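Local coordinates for protein glycoside Hydrolase (Bacteroides uniformis, PDB 5TA0) that binds neoagarooctaose and, as a glycoside hydrolase of a gut bacterium's agarose pathway, probably cleaves agarose chains, at residues V33-G38 with G422-T427; E308-I313 with T533-E538. One frame throughout, in Å; residues are numbered along the deposited sequence. Where two conformers were deposited one is given.

Interaction 1: V33-G38 with G422-T427. With SO4 (sulfate ion), chain D.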
ATOM      1  N   VAL A  33      -9.842  -2.930  25.033  1.00 11.24           N
ATOM      2  CA  VAL A  33     -10.341  -3.963  24.107  1.00 11.08           C
ATOM      3  C   VAL A  33      -9.346  -4.166  22.977  1.00 10.29           C
ATOM      4  O   VAL A  33      -9.256  -3.309  22.087  1.00 10.52           O
ATOM      5  CB  VAL A  33     -11.733  -3.601  23.542  1.00 11.17           C
ATOM      6  CG1 VAL A  33     -12.270  -4.713  22.642  1.00 11.74           C
ATOM      7  CG2 VAL A  33     -12.697  -3.285  24.686  1.00 11.59           C
ATOM      8  N   LYS A  34      -8.606  -5.262  23.023  1.00 10.40           N
ATOM      9  CA  LYS A  34      -7.680  -5.604  21.947  1.00 10.80           C
ATOM     10  C   LYS A  34      -8.437  -5.842  20.651  1.00 10.53           C
ATOM     11  O   LYS A  34      -9.483  -6.476  20.650  1.00 10.77           O
ATOM     12  CB  LYS A  34      -6.907  -6.861  22.325  1.00 11.61           C
ATOM     13  CG  LYS A  34      -5.761  -7.221  21.382  1.00 12.60           C
ATOM     14  CD  LYS A  34      -4.847  -8.274  21.991  1.00 14.20           C
ATOM     15  CE  LYS A  34      -5.532  -9.594  22.217  1.00 15.72           C
ATOM     16  NZ  LYS A  34      -4.637 -10.479  23.026  1.00 16.68           N
ATOM     17  N   HIS A  35      -7.913  -5.321  19.536  1.00 10.14           N
ATOM     18  CA  HIS A  35      -8.454  -5.633  18.196  1.00  9.59           C
ATOM     19  C   HIS A  35      -7.498  -6.610  17.521  1.00  9.55           C
ATOM     20  O   HIS A  35      -6.424  -6.221  17.078  1.00  9.94           O
ATOM     21  CB  HIS A  35      -8.606  -4.345  17.390  1.00  9.37           C
ATOM     22  CG  HIS A  35      -9.231  -4.533  16.028  1.00  9.63           C
ATOM     23  ND1 HIS A  35      -9.742  -3.472  15.314  1.00 10.03           N
ATOM     24  CD2 HIS A  35      -9.444  -5.636  15.260  1.00  9.65           C
ATOM     25  CE1 HIS A  35     -10.222  -3.904  14.167  1.00  9.56           C
ATOM     26  NE2 HIS A  35     -10.052  -5.210  14.101  1.00 10.09           N
ATOM     27  N   LYS A  36      -7.899  -7.875  17.475  0.50  9.59           N
ATOM     28  CA  LYS A  36      -7.118  -8.955  16.870  0.50  9.94           C
ATOM     29  C   LYS A  36      -7.639  -9.211  15.464  0.50 10.01           C
ATOM     30  O   LYS A  36      -8.851  -9.204  15.233  0.50  9.46           O
ATOM     31  CB  LYS A  36      -7.249 -10.236  17.709  0.50 10.79           C
ATOM     32  CG  LYS A  36      -6.352 -11.373  17.245  0.50 11.68           C
ATOM     33  CD  LYS A  36      -6.229 -12.476  18.288  0.50 12.69           C
ATOM     34  CE  LYS A  36      -7.577 -13.107  18.565  0.50 13.72           C
ATOM     35  NZ  LYS A  36      -7.388 -14.320  19.399  0.50 14.40           N
ATOM     36  N   LEU A  37      -6.721  -9.447  14.538  1.00  9.59           N
ATOM     37  CA  LEU A  37      -7.076  -9.753  13.144  1.00 10.32           C
ATOM     38  C   LEU A  37      -6.120 -10.821  12.690  1.00 10.94           C
ATOM     39  O   LEU A  37      -4.933 -10.580  12.558  1.00 10.84           O
ATOM     40  CB  LEU A  37      -6.981  -8.484  12.304  1.00 11.20           C
ATOM     41  CG  LEU A  37      -7.276  -8.597  10.810  1.00 11.98           C
ATOM     42  CD1 LEU A  37      -8.656  -9.164  10.509  1.00 11.94           C
ATOM     43  CD2 LEU A  37      -7.102  -7.248  10.128  1.00 12.65           C
ATOM     44  N   GLY A  38      -6.618 -12.043  12.505  1.00 12.28           N
ATOM     45  CA  GLY A  38      -5.729 -13.185  12.305  1.00 13.31           C
ATOM     46  C   GLY A  38      -4.873 -13.354  13.544  1.00 13.33           C
ATOM     47  O   GLY A  38      -5.383 -13.321  14.665  1.00 16.25           O
ATOM     48  N   GLY A 422       2.461  -0.486  19.415  1.00  9.48           N
ATOM     49  CA  GLY A 422       1.790  -1.146  20.507  1.00  9.67           C
ATOM     50  C   GLY A 422       0.670  -2.060  20.068  1.00  9.23           C
ATOM     51  O   GLY A 422       0.522  -2.369  18.870  1.00  8.99           O
ATOM     52  N   THR A 423      -0.127  -2.488  21.045  1.00  9.10           N
ATOM     53  CA  THR A 423      -1.216  -3.439  20.825  1.00  9.27           C
ATOM     54  C   THR A 423      -2.432  -2.676  20.316  1.00  8.85           C
ATOM     55  O   THR A 423      -2.842  -1.656  20.909  1.00  9.66           O
ATOM     56  CB  THR A 423      -1.572  -4.165  22.141  1.00  9.64           C
ATOM     57  OG1 THR A 423      -0.433  -4.927  22.565  1.00 11.01           O
ATOM     58  CG2 THR A 423      -2.771  -5.043  21.987  1.00  9.82           C
ATOM     59  N   ARG A 424      -3.007  -3.141  19.205  1.00  8.57           N
ATOM     60  CA  ARG A 424      -4.159  -2.487  18.625  1.00  8.58           C
ATOM     61  C   ARG A 424      -5.367  -2.635  19.532  1.00  8.63           C
ATOM     62  O   ARG A 424      -5.623  -3.738  20.047  1.00  8.65           O
ATOM     63  CB  ARG A 424      -4.479  -3.094  17.266  1.00  8.61           C
ATOM     64  CG  ARG A 424      -5.424  -2.277  16.399  1.00  8.48           C
ATOM     65  CD  ARG A 424      -5.623  -2.948  15.054  1.00  8.85           C
ATOM     66  NE  ARG A 424      -6.498  -2.189  14.181  1.00  8.84           N
ATOM     67  CZ  ARG A 424      -7.179  -2.714  13.163  1.00  8.82           C
ATOM     68  NH1 ARG A 424      -7.101  -4.015  12.890  1.00  9.59           N
ATOM     69  NH2 ARG A 424      -7.983  -1.942  12.442  1.00  9.56           N
ATOM     70  N   VAL A 425      -6.134  -1.558  19.668  1.00  8.57           N
ATOM     71  CA  VAL A 425      -7.349  -1.568  20.460  1.00  9.27           C
ATOM     72  C   VAL A 425      -8.501  -1.026  19.653  1.00 10.05           C
ATOM     73  O   VAL A 425      -8.314  -0.308  18.646  1.00  9.96           O
ATOM     74  CB  VAL A 425      -7.197  -0.838  21.828  1.00  9.73           C
ATOM     75  CG1 VAL A 425      -6.224  -1.592  22.705  1.00  9.61           C
ATOM     76  CG2 VAL A 425      -6.775   0.626  21.630  1.00 10.12           C
ATOM     77  N   GLU A 426      -9.704  -1.360  20.079  1.00 10.92           N
ATOM     78  CA  GLU A 426     -10.896  -0.988  19.337  1.00 12.28           C
ATOM     79  C   GLU A 426     -11.183   0.506  19.310  1.00 12.21           C
ATOM     80  O   GLU A 426     -11.132   1.176  20.343  1.00 11.26           O
ATOM     81  CB  GLU A 426     -12.115  -1.694  19.907  1.00 15.30           C
ATOM     82  CG  GLU A 426     -13.319  -1.483  19.018  1.00 19.27           C
ATOM     83  CD  GLU A 426     -14.644  -1.692  19.674  1.00 24.14           C
ATOM     84  OE1 GLU A 426     -14.753  -1.803  20.909  1.00 27.25           O
ATOM     85  OE2 GLU A 426     -15.606  -1.732  18.879  1.00 29.31           O
ATOM     86  N   THR A 427     -11.534   0.997  18.126  1.00 11.73           N
ATOM     87  CA  THR A 427     -12.067   2.341  17.946  1.00 12.69           C
ATOM     88  C   THR A 427     -13.319   2.250  17.096  1.00 13.51           C
ATOM     89  O   THR A 427     -13.456   1.340  16.292  1.00 14.15           O
ATOM     90  CB  THR A 427     -11.071   3.291  17.261  1.00 12.91           C
ATOM     91  OG1 THR A 427     -10.712   2.767  15.967  1.00 13.07           O
ATOM     92  CG2 THR A 427      -9.848   3.495  18.114  1.00 13.16           C
TER
HETATM   93  S   SO4 D 701      -6.987 -13.509  23.154  1.00 24.10           S
HETATM   94  O1  SO4 D 701      -6.496 -14.293  24.294  1.00 29.76           O
HETATM   95  O2  SO4 D 701      -8.454 -13.457  23.175  1.00 31.08           O
HETATM   96  O3  SO4 D 701      -6.528 -12.129  23.329  1.00 30.23           O
HETATM   97  O4  SO4 D 701      -6.463 -14.152  21.966  1.00 31.06           O
HETATM   98  O   HOH W   1      -5.332  -6.126  14.428  1.00 12.31           O
HETATM   99  O   HOH W   2     -10.971  -1.041  15.740  1.00 16.22           O
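Arg424 lies alongside His35, its guanidinium flat on one face of the imidazole. CB of Arg424 starts 3.7 Å from His35 O, CG packs on His35 CB, and CD passes both. CG stands anti to the backbone N (chi1 -165°), and with the chain extended as far as NE the head group is carried out over the ring. There NE lies by ND1, CZ and NH2 each come 3.4 Å from His35 CE1, and NH1 sits over the ring centre; the planes differ by 14°, a flat guanidinium-on-imidazole stack. NE is salt-bridged to Asp437, which fixes how the group is turned. In the guanidinium plane NH1 gives a hydrogen bond to a water 3.2 Å away, which in turn donates to His35 O, and Leu37 CD2 lies at the same group's edge. His35 NE2 is held by Glu527. At the backbone, His35 N donates to Arg424 O (2.8 Å), and Glu426 N to Val33 O (2.8 Å). NZ of Lys34 donates to a bound sulfate, which Lys36 NZ and Thr524 also bond. Lys34 and Val425 form a single antiparallel, non-hydrogen-bonded bridge between strands crossing at 107°: a junction of two beta-sheets where the chain turns a corner at Val33.

Interaction 2: E308-I313 with T533-E538. With EDO (1,2-ethanediol), chain I.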
ATOM      1  N   GLU A 308      -8.665 -10.233  -3.314  1.00  6.94           N
ATOM      2  CA  GLU A 308      -8.841 -11.258  -2.274  1.00  7.30           C
ATOM      3  C   GLU A 308      -9.945 -12.249  -2.626  1.00  6.95           C
ATOM      4  O   GLU A 308      -9.744 -13.456  -2.485  1.00  7.29           O
ATOM      5  CB  GLU A 308      -9.175 -10.610  -0.945  1.00  8.15           C
ATOM      6  CG  GLU A 308      -8.032  -9.817  -0.341  1.00  8.82           C
ATOM      7  CD  GLU A 308      -8.431  -9.011   0.885  1.00  9.51           C
ATOM      8  OE1 GLU A 308      -7.562  -8.223   1.366  1.00 10.36           O
ATOM      9  OE2 GLU A 308      -9.597  -9.083   1.355  1.00 10.38           O
ATOM     10  N   GLN A 309     -11.097 -11.736  -3.069  1.00  7.27           N
ATOM     11  CA  GLN A 309     -12.225 -12.625  -3.348  1.00  7.12           C
ATOM     12  C   GLN A 309     -11.940 -13.581  -4.498  1.00  6.93           C
ATOM     13  O   GLN A 309     -12.271 -14.774  -4.410  1.00  7.03           O
ATOM     14  CB  GLN A 309     -13.480 -11.808  -3.653  1.00  7.46           C
ATOM     15  CG  GLN A 309     -14.700 -12.617  -4.119  1.00  7.59           C
ATOM     16  CD  GLN A 309     -15.314 -13.461  -3.020  1.00  8.25           C
ATOM     17  OE1 GLN A 309     -16.055 -12.971  -2.176  1.00  9.10           O
ATOM     18  NE2 GLN A 309     -15.001 -14.734  -3.031  1.00  8.61           N
ATOM     19  N   TYR A 310     -11.334 -13.073  -5.579  1.00  7.27           N
ATOM     20  CA  TYR A 310     -11.033 -13.968  -6.703  1.00  7.29           C
ATOM     21  C   TYR A 310      -9.906 -14.939  -6.362  1.00  7.37           C
ATOM     22  O   TYR A 310      -9.936 -16.115  -6.770  1.00  7.82           O
ATOM     23  CB  TYR A 310     -10.819 -13.246  -8.032  1.00  7.77           C
ATOM     24  CG  TYR A 310     -10.733 -14.221  -9.162  1.00  7.67           C
ATOM     25  CD1 TYR A 310      -9.540 -14.450  -9.838  1.00  7.93           C
ATOM     26  CD2 TYR A 310     -11.816 -15.015  -9.488  1.00  7.94           C
ATOM     27  CE1 TYR A 310      -9.445 -15.408 -10.834  1.00  7.98           C
ATOM     28  CE2 TYR A 310     -11.750 -15.953 -10.487  1.00  8.39           C
ATOM     29  CZ  TYR A 310     -10.570 -16.159 -11.157  1.00  8.20           C
ATOM     30  OH  TYR A 310     -10.484 -17.111 -12.141  1.00  8.51           O
ATOM     31  N   SER A 311      -8.921 -14.494  -5.567  1.00  7.34           N
ATOM     32  CA  SER A 311      -7.922 -15.418  -5.056  1.00  7.56           C
ATOM     33  C   SER A 311      -8.561 -16.557  -4.265  1.00  7.95           C
ATOM     34  O   SER A 311      -8.198 -17.714  -4.433  1.00  8.01           O
ATOM     35  CB  SER A 311      -6.890 -14.676  -4.217  1.00  7.72           C
ATOM     36  OG  SER A 311      -6.204 -13.694  -4.980  1.00  7.58           O
ATOM     37  N   MET A 312      -9.532 -16.220  -3.422  1.00  8.26           N
ATOM     38  CA  MET A 312     -10.251 -17.293  -2.716  1.00  8.67           C
ATOM     39  C   MET A 312     -10.943 -18.252  -3.671  1.00  8.72           C
ATOM     40  O   MET A 312     -10.811 -19.455  -3.545  1.00  9.06           O
ATOM     41  CB  MET A 312     -11.272 -16.695  -1.739  1.00  9.05           C
ATOM     42  CG  MET A 312     -10.622 -16.138  -0.486  1.00  9.60           C
ATOM     43  SD  MET A 312      -9.888 -17.365   0.625  1.00 10.35           S
ATOM     44  CE  MET A 312     -11.376 -18.207   1.158  1.00 11.32           C
ATOM     45  N   ILE A 313     -11.655 -17.724  -4.655  1.00  8.86           N
ATOM     46  CA  ILE A 313     -12.399 -18.590  -5.586  1.00  9.21           C
ATOM     47  C   ILE A 313     -11.446 -19.506  -6.375  1.00  9.58           C
ATOM     48  O   ILE A 313     -11.644 -20.712  -6.445  1.00 10.35           O
ATOM     49  CB  ILE A 313     -13.264 -17.750  -6.541  1.00  9.62           C
ATOM     50  CG1 ILE A 313     -14.446 -17.129  -5.782  1.00  9.99           C
ATOM     51  CG2 ILE A 313     -13.758 -18.561  -7.756  1.00  9.90           C
ATOM     52  CD1 ILE A 313     -15.109 -15.986  -6.484  1.00 10.47           C
ATOM     53  N   THR A 533     -19.188 -17.310  -2.110  1.00  9.99           N
ATOM     54  CA  THR A 533     -18.878 -18.408  -2.989  1.00 10.86           C
ATOM     55  C   THR A 533     -18.646 -17.999  -4.438  1.00 10.29           C
ATOM     56  O   THR A 533     -18.072 -18.755  -5.186  1.00 11.37           O
ATOM     57  CB  THR A 533     -19.978 -19.481  -2.994  1.00 11.09           C
ATOM     58  OG1 THR A 533     -21.203 -18.906  -3.462  1.00 12.19           O
ATOM     59  CG2 THR A 533     -20.202 -20.052  -1.575  1.00 11.41           C
ATOM     60  N   ASP A 534     -19.105 -16.812  -4.826  1.00 10.58           N
ATOM     61  CA  ASP A 534     -19.000 -16.347  -6.205  1.00 10.92           C
ATOM     62  C   ASP A 534     -18.838 -14.829  -6.194  1.00  9.82           C
ATOM     63  O   ASP A 534     -18.888 -14.202  -5.141  1.00  9.54           O
ATOM     64  CB  ASP A 534     -20.268 -16.762  -6.982  1.00 12.49           C
ATOM     65  CG  ASP A 534     -20.044 -16.941  -8.463  1.00 15.45           C
ATOM     66  OD1 ASP A 534     -19.012 -16.517  -9.016  1.00 16.50           O
ATOM     67  OD2 ASP A 534     -20.954 -17.552  -9.087  1.00 18.94           O
ATOM     68  N   TYR A 535     -18.683 -14.237  -7.375  1.00  9.18           N
ATOM     69  CA  TYR A 535     -18.383 -12.822  -7.495  1.00  9.68           C
ATOM     70  C   TYR A 535     -18.774 -12.321  -8.890  1.00  9.64           C
ATOM     71  O   TYR A 535     -19.203 -13.117  -9.727  1.00 10.62           O
ATOM     72  CB  TYR A 535     -16.883 -12.588  -7.185  1.00  9.39           C
ATOM     73  CG  TYR A 535     -15.943 -12.707  -8.363  1.00  9.72           C
ATOM     74  CD1 TYR A 535     -14.970 -11.726  -8.609  1.00  9.47           C
ATOM     75  CD2 TYR A 535     -16.019 -13.796  -9.242  1.00  9.78           C
ATOM     76  CE1 TYR A 535     -14.132 -11.816  -9.718  1.00  9.27           C
ATOM     77  CE2 TYR A 535     -15.174 -13.903 -10.335  1.00 10.12           C
ATOM     78  CZ  TYR A 535     -14.227 -12.897 -10.570  1.00  9.70           C
ATOM     79  OH  TYR A 535     -13.394 -12.994 -11.675  1.00 10.33           O
ATOM     80  N   LEU A 536     -18.656 -11.014  -9.098  1.00 10.12           N
ATOM     81  CA  LEU A 536     -18.718 -10.379 -10.435  1.00 10.52           C
ATOM     82  C   LEU A 536     -19.988 -10.728 -11.217  1.00 11.08           C
ATOM     83  O   LEU A 536     -19.948 -11.493 -12.190  1.00 12.07           O
ATOM     84  CB  LEU A 536     -17.444 -10.688 -11.240  1.00 10.98           C
ATOM     85  CG  LEU A 536     -17.263  -9.864 -12.540  1.00 11.65           C
ATOM     86  CD1 LEU A 536     -17.379  -8.368 -12.319  1.00 11.72           C
ATOM     87  CD2 LEU A 536     -15.922 -10.224 -13.150  1.00 12.16           C
ATOM     88  N   LYS A 537     -21.100 -10.163 -10.771  0.60 11.27           N
ATOM     89  CA  LYS A 537     -22.416 -10.451 -11.366  0.60 12.13           C
ATOM     90  C   LYS A 537     -22.987  -9.181 -11.994  0.60 12.32           C
ATOM     91  O   LYS A 537     -22.942  -8.103 -11.407  0.60 12.08           O
ATOM     92  CB  LYS A 537     -23.365 -11.003 -10.305  0.60 12.80           C
ATOM     93  CG  LYS A 537     -22.911 -12.303  -9.643  0.60 13.60           C
ATOM     94  CD  LYS A 537     -22.725 -13.438 -10.640  0.60 14.27           C
ATOM     95  CE  LYS A 537     -22.262 -14.731  -9.984  0.60 15.21           C
ATOM     96  NZ  LYS A 537     -21.925 -15.755 -11.013  0.60 16.33           N
ATOM     97  N   GLU A 538     -23.524  -9.329 -13.206  1.00 13.16           N
ATOM     98  CA  GLU A 538     -24.176  -8.228 -13.923  1.00 15.05           C
ATOM     99  C   GLU A 538     -25.513  -7.870 -13.280  1.00 14.35           C
ATOM    100  O   GLU A 538     -26.262  -8.745 -12.841  1.00 15.13           O
ATOM    101  CB  GLU A 538     -24.463  -8.619 -15.381  1.00 17.13           C
ATOM    102  CG  GLU A 538     -23.252  -8.919 -16.234  1.00 19.98           C
ATOM    103  CD  GLU A 538     -23.599  -9.514 -17.595  1.00 22.51           C
ATOM    104  OE1 GLU A 538     -24.796  -9.620 -17.938  1.00 25.09           O
ATOM    105  OE2 GLU A 538     -22.660  -9.901 -18.315  1.00 25.65           O
TER
HETATM  106  C1  EDO I 706     -15.632 -21.523  -4.131  1.00 24.39           C
HETATM  107  O1  EDO I 706     -15.698 -20.099  -4.091  1.00 23.60           O
HETATM  108  C2  EDO I 706     -15.928 -22.056  -2.745  1.00 23.23           C
HETATM  109  O2  EDO I 706     -17.106 -21.441  -2.227  1.00 23.45           O
HETATM  110  O   HOH W   3     -18.014 -11.815  -3.894  1.00  8.81           O
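Asp534 O and Gln309 OE1 are joined by one water, whose oxygen lies 2.8 Å from Asp534 O and 2.9 Å from Gln309 OE1. The bridge ties helix 298-315 of the alpha/beta barrel to the far end of strand 523-538 in the beta-sandwich region, just before a G1 beta bulge at Leu536 and Lys537, opposite Val632. Gln309 NE2 donates to Ala532 O, so both ends of the amide are engaged. Its CG, meanwhile, rests 3.8 Å from Tyr535 CB. Tyr535 is the wedge between helix and loop. Its CG sits between the backbone N and the carbonyl carbon (chi1 88°), which lays the ring against Tyr310 and Ile313. CZ of Tyr535 meets CD2 of Tyr310 at 3.4 Å; the two rings are tilted by 26° and slid so far apart that they barely overlap. Asp269 and Lys265 hold the Tyr310 hydroxyl, and Trp260 NE1 that of Tyr535. Nearer the backbone, Ile313 CD1 crosses to Tyr535 CD2 at 3.6 Å, while Leu536 CB covers one face of the ring. With an alanine at Tyr535, Tyr310 and Ile313 would probably lose the ring they pack against, and Trp260 NE1 its hydroxyl partner. The loop is braced from within: Asp534 takes the Tyr535 N-H on OD1 and the Lys537 ammonium, as a salt bridge, on OD2. Beside Ile313 CG1, a bound ethanediol donates from O1 to Thr533 O, 2.9 Å away.

Interactions 1 and 2 lie about 28 Å apart between centres; their nearest atoms are about 9 Å apart, so they do not meet. Their segments alternate along the chain: 33-38, then 308-313, then 422-427, then 533-538. One sheet links them, since strand 34-37 is one of its two edge strands and runs parallel to its neighbour 523-538, whose far end supplies interaction 2. Interaction 1 joins this sheet to the nine-stranded one that contains 423-429; interaction 2 sets it against barrel helix 298-315. Together they fasten one beta-sheet at two places, to the other sheet and to the barrel, consistent with the barrel and the beta regions packing as one unit.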